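Side-chain contact in 3-hydroxyisobutyryl-CoA hydrolase (Mycobacterium thermoresistibile, PDB 4HDT), which probably hydrolyses 3-hydroxy-2-methylpropanoyl-CoA to 3-hydroxy-2-methylpropanoate and free coenzyme A: residues 168-173 with 267-272. Numbering follows the deposited sequence.
Sequences AALTGA and IALSVT
Leu170 and Leu269 each set a CD2 methyl against the backbone carbonyl oxygen of the other, where helices 164-171 and 266-279 meet. Leu269 CD2 presses on the carbonyl of Leu170, 3.3 Å from Leu170 O. In return Leu170 CD2 lies 3.6 Å from Leu269 O, and the two CD2 methyls also touch. With CG anti to the carbonyl carbon in both leucines (chi1 -63° and -76°), each side chain brings its CD2 round to the other helix, and the two pass at a slant. Next to this pair, Thr272 supplies its methyl: CG2 is 3.6 Å from Ala169 CB and 4.0 Å from Leu170 CD2. No hydrogen bond joins the segments; van der Waals packing of methyls against methyls and carbonyl oxygens carries the contact. Within the crotonase-like fold it ties the short helix 164-171 to a helix of the C-terminal helical region, away from the zinc sites. The threonine hydroxyl is turned back to its own helix: OG1 donates to Ala268 O (2.8 Å) from above the carbonyl plane, while Thr272 N reaches the same oxygen from the opposite face, leaving CG2 to face Ala169. All four touching residues are buried; the looser side is at Ser270, partly exposed and pointing away from helix 164-171, its OG hydrogen-bonded to Pro266 O. Thr171 also turns away, but is buried against helix 252-261 and Tyr234; its OG1 accepts from Ala173 N in an ST turn that begins on the last helical residue and leads to the partly exposed Ala173.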
ATOM      1  N   ALA A 168      11.015  -4.737  -0.166  1.00  9.25           N
ATOM      2  CA  ALA A 168       9.984  -4.034   0.577  1.00  8.70           C
ATOM      3  C   ALA A 168       8.854  -4.986   1.012  1.00  8.72           C
ATOM      4  O   ALA A 168       8.384  -4.903   2.147  1.00  8.68           O
ATOM      5  CB  ALA A 168       9.458  -2.877  -0.240  1.00  8.51           C
ATOM      6  N   ALA A 169       8.470  -5.898   0.117  1.00  8.69           N
ATOM      7  CA  ALA A 169       7.298  -6.782   0.368  1.00  8.70           C
ATOM      8  C   ALA A 169       7.597  -7.867   1.404  1.00  9.02           C
ATOM      9  O   ALA A 169       6.732  -8.216   2.223  1.00  9.31           O
ATOM     10  CB  ALA A 169       6.878  -7.424  -0.929  1.00  8.70           C
ATOM     11  N   LEU A 170       8.820  -8.418   1.398  1.00  9.54           N
ATOM     12  CA  LEU A 170       9.154  -9.531   2.289  1.00  9.95           C
ATOM     13  C   LEU A 170       9.596  -9.048   3.643  1.00 10.14           C
ATOM     14  O   LEU A 170       9.242  -9.642   4.676  1.00 10.05           O
ATOM     15  CB  LEU A 170      10.199 -10.433   1.627  1.00 10.36           C
ATOM     16  CG  LEU A 170       9.732 -11.114   0.354  1.00 10.50           C
ATOM     17  CD1 LEU A 170      10.850 -12.006  -0.190  1.00 11.00           C
ATOM     18  CD2 LEU A 170       8.447 -11.924   0.485  1.00 10.54           C
ATOM     19  N   THR A 171      10.370  -7.955   3.680  1.00 10.09           N
ATOM     20  CA  THR A 171      10.730  -7.363   4.969  1.00 10.43           C
ATOM     21  C   THR A 171       9.519  -6.705   5.610  1.00 10.62           C
ATOM     22  O   THR A 171       9.384  -6.730   6.820  1.00 10.49           O
ATOM     23  CB  THR A 171      11.857  -6.306   4.909  1.00 10.59           C
ATOM     24  OG1 THR A 171      11.453  -5.163   4.134  1.00 10.36           O
ATOM     25  CG2 THR A 171      13.188  -6.945   4.343  1.00 10.86           C
ATOM     26  N   GLY A 172       8.684  -6.092   4.782  1.00 10.58           N
ATOM     27  CA  GLY A 172       7.620  -5.207   5.276  1.00 11.11           C
ATOM     28  C   GLY A 172       8.105  -3.945   5.970  1.00 11.41           C
ATOM     29  O   GLY A 172       7.321  -3.295   6.718  1.00 12.71           O
ATOM     30  N   ALA A 173       9.375  -3.609   5.754  1.00 11.71           N
ATOM     31  CA  ALA A 173      10.017  -2.473   6.419  1.00 11.92           C
ATOM     32  C   ALA A 173       9.652  -1.145   5.764  1.00 11.43           C
ATOM     33  O   ALA A 173       9.452  -1.057   4.546  1.00 10.63           O
ATOM     34  CB  ALA A 173      11.525  -2.646   6.392  1.00 12.67           C
ATOM     35  N   ILE A 267       3.682 -18.558   5.626  1.00 13.79           N
ATOM     36  CA  ILE A 267       2.746 -18.681   4.517  1.00 13.77           C
ATOM     37  C   ILE A 267       2.542 -17.321   3.840  1.00 12.84           C
ATOM     38  O   ILE A 267       2.579 -17.237   2.617  1.00 12.54           O
ATOM     39  CB  ILE A 267       1.412 -19.346   4.918  1.00 14.28           C
ATOM     40  CG1 ILE A 267       0.557 -19.658   3.686  1.00 14.59           C
ATOM     41  CG2 ILE A 267       0.643 -18.471   5.901  1.00 14.00           C
ATOM     42  CD1 ILE A 267       1.199 -20.586   2.681  1.00 15.38           C
ATOM     43  N   ALA A 268       2.441 -16.253   4.616  1.00 12.24           N
ATOM     44  CA  ALA A 268       2.259 -14.918   4.009  1.00 11.48           C
ATOM     45  C   ALA A 268       3.481 -14.505   3.146  1.00 11.00           C
ATOM     46  O   ALA A 268       3.316 -13.970   2.067  1.00 10.61           O
ATOM     47  CB  ALA A 268       1.958 -13.877   5.059  1.00 11.40           C
ATOM     48  N   LEU A 269       4.671 -14.781   3.645  1.00 11.13           N
ATOM     49  CA  LEU A 269       5.915 -14.520   2.907  1.00 10.86           C
ATOM     50  C   LEU A 269       5.879 -15.253   1.580  1.00 11.17           C
ATOM     51  O   LEU A 269       6.185 -14.660   0.546  1.00 10.63           O
ATOM     52  CB  LEU A 269       7.160 -14.993   3.674  1.00 11.21           C
ATOM     53  CG  LEU A 269       7.574 -14.086   4.829  1.00 11.03           C
ATOM     54  CD1 LEU A 269       8.512 -14.859   5.773  1.00 11.74           C
ATOM     55  CD2 LEU A 269       8.136 -12.741   4.356  1.00 10.48           C
ATOM     56  N   SER A 270       5.496 -16.525   1.631  1.00 11.89           N
ATOM     57  CA  SER A 270       5.509 -17.398   0.448  1.00 12.52           C
ATOM     58  C   SER A 270       4.489 -16.925  -0.578  1.00 12.40           C
ATOM     59  O   SER A 270       4.747 -16.918  -1.779  1.00 12.44           O
ATOM     60  CB  SER A 270       5.251 -18.843   0.852  1.00 13.47           C
ATOM     61  OG  SER A 270       6.186 -19.283   1.835  1.00 13.86           O
ATOM     62  N   VAL A 271       3.326 -16.543  -0.096  1.00 12.18           N
ATOM     63  CA  VAL A 271       2.276 -16.087  -1.001  1.00 12.00           C
ATOM     64  C   VAL A 271       2.658 -14.715  -1.574  1.00 11.41           C
ATOM     65  O   VAL A 271       2.375 -14.411  -2.743  1.00 11.19           O
ATOM     66  CB  VAL A 271       0.911 -16.084  -0.320  1.00 12.15           C
ATOM     67  CG1 VAL A 271      -0.148 -15.506  -1.239  1.00 11.97           C
ATOM     68  CG2 VAL A 271       0.501 -17.490   0.135  1.00 13.03           C
ATOM     69  N   THR A 272       3.297 -13.876  -0.759  1.00 11.10           N
ATOM     70  CA  THR A 272       3.776 -12.574  -1.195  1.00 10.84           C
ATOM     71  C   THR A 272       4.803 -12.687  -2.327  1.00 11.05           C
ATOM     72  O   THR A 272       4.705 -11.990  -3.342  1.00 11.27           O
ATOM     73  CB  THR A 272       4.295 -11.747  -0.014  1.00 10.38           C
ATOM     74  OG1 THR A 272       3.186 -11.471   0.850  1.00 10.30           O
ATOM     75  CG2 THR A 272       4.872 -10.421  -0.491  1.00 10.04           C
TER